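Local coordinates for PTS system, nitrogen regulatory IIA protein (Neisseria meningitidis, PDB 2A0J) that probably acts as a phosphoryl-accepting IIA component of a phosphotransferase system, linked to nitrogen regulation and perhaps to activation of a protein kinase, at residues L3-L15 / T135-T147. Residues are numbered along the deposited sequence; the frame is centred on the assembly and turned at random.
Sequences LIGEILPLSHIVL and TVSSAEEVRAILT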
loop_
_atom_site.group_PDB
_atom_site.type_symbol
_atom_site.label_atom_id
_atom_site.label_comp_id
_atom_site.label_asym_id
_atom_site.label_seq_id
_atom_site.Cartn_x
_atom_site.Cartn_y
_atom_site.Cartn_z
ATOM N N LEU A 3 -1.506 -15.395 1.658
ATOM C CA LEU A 3 -0.738 -15.002 0.492
ATOM C C LEU A 3 -0.178 -13.590 0.698
ATOM O O LEU A 3 0.664 -13.121 -0.072
ATOM C CB LEU A 3 -1.616 -15.062 -0.759
ATOM C CG LEU A 3 -2.946 -14.308 -0.775
ATOM C CD1 LEU A 3 -3.553 -14.416 -2.168
ATOM C CD2 LEU A 3 -3.899 -14.878 0.263
ATOM N N ILE A 4 -0.644 -12.920 1.751
ATOM C CA ILE A 4 -0.175 -11.577 2.071
ATOM C C ILE A 4 1.292 -11.676 2.463
ATOM O O ILE A 4 2.063 -10.736 2.270
ATOM C CB ILE A 4 -0.957 -10.962 3.261
ATOM C CG1 ILE A 4 -2.451 -10.901 2.937
ATOM C CG2 ILE A 4 -0.444 -9.561 3.554
ATOM C CD1 ILE A 4 -3.310 -10.399 4.080
ATOM N N GLY A 5 1.663 -12.830 3.013
ATOM C CA GLY A 5 3.034 -13.056 3.435
ATOM C C GLY A 5 4.014 -13.215 2.286
ATOM O O GLY A 5 5.116 -12.670 2.322
ATOM N N GLU A 6 3.622 -13.963 1.261
ATOM C CA GLU A 6 4.499 -14.163 0.118
ATOM C C GLU A 6 4.484 -12.930 -0.773
ATOM O O GLU A 6 5.249 -12.833 -1.732
ATOM C CB GLU A 6 4.067 -15.391 -0.684
ATOM C CG GLU A 6 2.662 -15.315 -1.226
ATOM C CD GLU A 6 2.307 -16.522 -2.066
ATOM O OE1 GLU A 6 3.029 -16.793 -3.050
ATOM O OE2 GLU A 6 1.305 -17.197 -1.742
ATOM N N ILE A 7 3.617 -11.983 -0.444
ATOM C CA ILE A 7 3.505 -10.761 -1.222
ATOM C C ILE A 7 4.221 -9.587 -0.563
ATOM O O ILE A 7 4.522 -8.588 -1.219
ATOM C CB ILE A 7 2.000 -10.430 -1.483
ATOM C CG1 ILE A 7 1.694 -10.630 -2.971
ATOM C CG2 ILE A 7 1.647 -9.009 -1.034
ATOM C CD1 ILE A 7 2.048 -12.017 -3.497
ATOM N N LEU A 8 4.524 -9.717 0.726
ATOM C CA LEU A 8 5.191 -8.639 1.448
ATOM C C LEU A 8 6.529 -9.002 2.116
ATOM O O LEU A 8 6.587 -9.225 3.322
ATOM C CB LEU A 8 4.232 -8.059 2.501
ATOM C CG LEU A 8 4.582 -6.700 3.117
ATOM C CD1 LEU A 8 4.498 -5.626 2.045
ATOM C CD2 LEU A 8 3.628 -6.376 4.256
ATOM N N PRO A 9 7.620 -9.086 1.331
ATOM C CA PRO A 9 8.911 -9.411 1.938
ATOM C C PRO A 9 9.427 -8.169 2.667
ATOM O O PRO A 9 8.909 -7.071 2.474
ATOM C CB PRO A 9 9.772 -9.777 0.735
ATOM C CG PRO A 9 9.228 -8.911 -0.324
ATOM C CD PRO A 9 7.738 -9.072 -0.135
ATOM N N LEU A 10 10.440 -8.342 3.504
ATOM C CA LEU A 10 11.001 -7.227 4.257
ATOM C C LEU A 10 11.609 -6.180 3.326
ATOM O O LEU A 10 11.720 -5.008 3.686
ATOM C CB LEU A 10 12.055 -7.750 5.235
ATOM C CG LEU A 10 11.500 -8.758 6.250
ATOM C CD1 LEU A 10 12.634 -9.419 7.020
ATOM C CD2 LEU A 10 10.563 -8.043 7.198
ATOM N N SER A 11 11.996 -6.612 2.128
ATOM C CA SER A 11 12.580 -5.721 1.127
ATOM C C SER A 11 11.531 -4.765 0.528
ATOM O O SER A 11 11.882 -3.817 -0.170
ATOM C CB SER A 11 13.207 -6.541 -0.005
ATOM O OG SER A 11 12.201 -7.204 -0.753
ATOM N N HIS A 12 10.251 -5.030 0.793
ATOM C CA HIS A 12 9.160 -4.192 0.281
ATOM C C HIS A 12 8.516 -3.332 1.374
ATOM O O HIS A 12 7.404 -2.831 1.204
ATOM C CB HIS A 12 8.076 -5.060 -0.371
ATOM C CG HIS A 12 8.488 -5.674 -1.675
ATOM N ND1 HIS A 12 7.688 -6.561 -2.365
ATOM C CD2 HIS A 12 9.615 -5.536 -2.411
ATOM C CE1 HIS A 12 8.308 -6.943 -3.467
ATOM N NE2 HIS A 12 9.479 -6.336 -3.518
ATOM N N ILE A 13 9.228 -3.165 2.487
ATOM C CA ILE A 13 8.753 -2.381 3.620
ATOM C C ILE A 13 9.685 -1.210 3.920
ATOM O O ILE A 13 10.895 -1.390 4.012
ATOM C CB ILE A 13 8.646 -3.263 4.869
ATOM C CG1 ILE A 13 7.642 -4.390 4.608
ATOM C CG2 ILE A 13 8.263 -2.417 6.081
ATOM C CD1 ILE A 13 7.578 -5.421 5.703
ATOM N N VAL A 14 9.111 -0.014 4.052
ATOM C CA VAL A 14 9.864 1.211 4.357
ATOM C C VAL A 14 9.302 1.749 5.677
ATOM O O VAL A 14 8.096 1.977 5.797
ATOM C CB VAL A 14 9.688 2.284 3.241
ATOM C CG1 VAL A 14 10.498 3.532 3.572
ATOM C CG2 VAL A 14 10.126 1.724 1.906
ATOM N N LEU A 15 10.173 1.955 6.658
ATOM C CA LEU A 15 9.748 2.410 7.981
ATOM C C LEU A 15 9.784 3.904 8.277
ATOM O O LEU A 15 9.048 4.373 9.146
ATOM C CB LEU A 15 10.581 1.695 9.048
ATOM C CG LEU A 15 10.601 0.166 9.023
ATOM C CD1 LEU A 15 11.699 -0.339 9.945
ATOM C CD2 LEU A 15 9.240 -0.381 9.429
ATOM N N THR A 135 4.320 2.483 16.006
ATOM C CA THR A 135 5.427 2.487 16.969
ATOM C C THR A 135 6.512 1.419 16.824
ATOM O O THR A 135 7.670 1.678 17.151
ATOM C CB THR A 135 4.906 2.442 18.435
ATOM O OG1 THR A 135 4.171 1.230 18.661
ATOM C CG2 THR A 135 4.005 3.645 18.712
ATOM N N VAL A 136 6.152 0.233 16.339
ATOM C CA VAL A 136 7.125 -0.846 16.180
ATOM C C VAL A 136 8.392 -0.369 15.472
ATOM O O VAL A 136 8.334 0.438 14.548
ATOM C CB VAL A 136 6.511 -2.049 15.428
ATOM C CG1 VAL A 136 5.369 -2.620 16.247
ATOM C CG2 VAL A 136 6.022 -1.627 14.048
ATOM N N SER A 137 9.538 -0.876 15.917
ATOM C CA SER A 137 10.826 -0.468 15.368
ATOM C C SER A 137 11.320 -1.221 14.132
ATOM O O SER A 137 11.949 -0.628 13.255
ATOM C CB SER A 137 11.895 -0.554 16.461
ATOM O OG SER A 137 11.489 0.144 17.626
ATOM N N SER A 138 11.041 -2.517 14.061
ATOM C CA SER A 138 11.499 -3.321 12.931
ATOM C C SER A 138 10.415 -3.631 11.912
ATOM O O SER A 138 9.216 -3.550 12.207
ATOM C CB SER A 138 12.097 -4.644 13.427
ATOM O OG SER A 138 11.089 -5.517 13.908
ATOM N N ALA A 139 10.860 -3.997 10.712
ATOM C CA ALA A 139 9.970 -4.352 9.615
ATOM C C ALA A 139 9.362 -5.722 9.893
ATOM O O ALA A 139 8.244 -6.008 9.468
ATOM C CB ALA A 139 10.744 -4.373 8.299
ATOM N N GLU A 140 10.106 -6.566 10.607
ATOM C CA GLU A 140 9.624 -7.900 10.956
ATOM C C GLU A 140 8.362 -7.774 11.813
ATOM O O GLU A 140 7.412 -8.537 11.644
ATOM C CB GLU A 140 10.700 -8.706 11.709
ATOM C CG GLU A 140 11.909 -7.909 12.213
ATOM C CD GLU A 140 12.960 -7.633 11.140
ATOM O OE1 GLU A 140 13.212 -6.443 10.860
ATOM O OE2 GLU A 140 13.540 -8.605 10.586
ATOM N N GLU A 141 8.353 -6.810 12.732
ATOM C CA GLU A 141 7.182 -6.575 13.574
ATOM C C GLU A 141 6.017 -6.148 12.674
ATOM O O GLU A 141 4.873 -6.568 12.877
ATOM C CB GLU A 141 7.469 -5.477 14.605
ATOM C CG GLU A 141 8.466 -5.877 15.683
ATOM C CD GLU A 141 9.014 -4.686 16.448
ATOM O OE1 GLU A 141 9.714 -3.855 15.830
ATOM O OE2 GLU A 141 8.750 -4.578 17.666
ATOM N N VAL A 142 6.309 -5.307 11.681
ATOM C CA VAL A 142 5.272 -4.866 10.754
ATOM C C VAL A 142 4.629 -6.067 10.059
ATOM O O VAL A 142 3.403 -6.155 9.968
ATOM C CB VAL A 142 5.841 -3.915 9.687
ATOM C CG1 VAL A 142 4.800 -3.641 8.617
ATOM C CG2 VAL A 142 6.274 -2.616 10.345
ATOM N N ARG A 143 5.458 -6.989 9.575
ATOM C CA ARG A 143 4.953 -8.182 8.903
ATOM C C ARG A 143 4.125 -9.033 9.853
ATOM O O ARG A 143 3.040 -9.489 9.500
ATOM C CB ARG A 143 6.102 -9.037 8.351
ATOM C CG ARG A 143 6.760 -8.492 7.099
ATOM C CD ARG A 143 7.794 -9.462 6.532
ATOM N NE ARG A 143 7.207 -10.679 5.973
ATOM C CZ ARG A 143 6.991 -11.795 6.658
ATOM N NH1 ARG A 143 7.315 -11.867 7.940
ATOM N NH2 ARG A 143 6.447 -12.843 6.053
ATOM N N ALA A 144 4.650 -9.249 11.055
ATOM C CA ALA A 144 3.969 -10.052 12.061
ATOM C C ALA A 144 2.570 -9.507 12.312
ATOM O O ALA A 144 1.609 -10.270 12.418
ATOM C CB ALA A 144 4.778 -10.063 13.366
ATOM N N ILE A 145 2.454 -8.188 12.406
ATOM C CA ILE A 145 1.156 -7.574 12.637
ATOM C C ILE A 145 0.253 -7.716 11.411
ATOM O O ILE A 145 -0.901 -8.120 11.526
ATOM C CB ILE A 145 1.301 -6.076 12.987
ATOM C CG1 ILE A 145 2.109 -5.923 14.280
ATOM C CG2 ILE A 145 -0.082 -5.437 13.122
ATOM C CD1 ILE A 145 2.557 -4.502 14.569
ATOM N N LEU A 146 0.781 -7.406 10.233
ATOM C CA LEU A 146 -0.014 -7.495 9.017
ATOM C C LEU A 146 -0.407 -8.918 8.627
ATOM O O LEU A 146 -1.227 -9.110 7.732
ATOM C CB LEU A 146 0.720 -6.826 7.855
ATOM C CG LEU A 146 0.953 -5.318 7.974
ATOM C CD1 LEU A 146 1.658 -4.805 6.726
ATOM C CD2 LEU A 146 -0.372 -4.613 8.164
ATOM N N THR A 147 0.169 -9.913 9.292
ATOM C CA THR A 147 -0.152 -11.306 8.991
ATOM C C THR A 147 -0.727 -12.013 10.221
ATOM O O THR A 147 -1.120 -13.187 10.095
ATOM C CB THR A 147 1.095 -12.076 8.514
ATOM O OG1 THR A 147 1.728 -11.351 7.455
ATOM C CG2 THR A 147 0.709 -13.448 7.996
#
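Arg143 supplies the one hydrogen bond between residues 3-15 and 135-147: its NE donates to Leu8 O at 3.1 Å. The N-H...O angle of 140° makes the bond bent, yet Leu8 O lies almost in the guanidinium plane, at its edge. A turn at chi3 (69°) swings the planar group out of the line of its aliphatic chain to meet this carbonyl. Gly5 O sits at the same edge but farther off, 4.0 Å from Arg143 NH2.

Apolar contacts make up most of the remainder. Leu10 CD2 and Ile13 CG2 come closest to Ala139 CB, at 3.8 and 3.9 Å, with Leu15 CD2 somewhat farther off. The other branch of Ile13 crosses the arginine chain at about a right angle, CD1 lying 3.5 Å from Arg143 CG. Leu15 divides its methyls: CD1 faces the turn before the helix, near Ser137 O, while CD2 lies 3.8 Å from Val142 CG2, the leucine and valine side chains lying alongside each other but pointing opposite ways. Deeper in, Leu8 CD2 meets Leu146 CD1 at 3.5 Å, and Phe101 of strand 97-106 touches both leucines.

Polar bonds within 135-147 define the start of helix 139-146. Ser138 OG accepts from Glu141 N, and Ser138 N donates to Glu141 OE1 with an N-H...O angle of 171°, the reciprocal pair of a capping box.

Strand 13-17 runs parallel to strand 77-83 at one edge of the mixed sheet. Val142 and Leu146 of the helix also touch Phe80 of strand 77-83. The contact joins the N-terminal segment to the C-terminal helix at that side of the sheet, within the alpha/beta fold of the EIIA type 2 family.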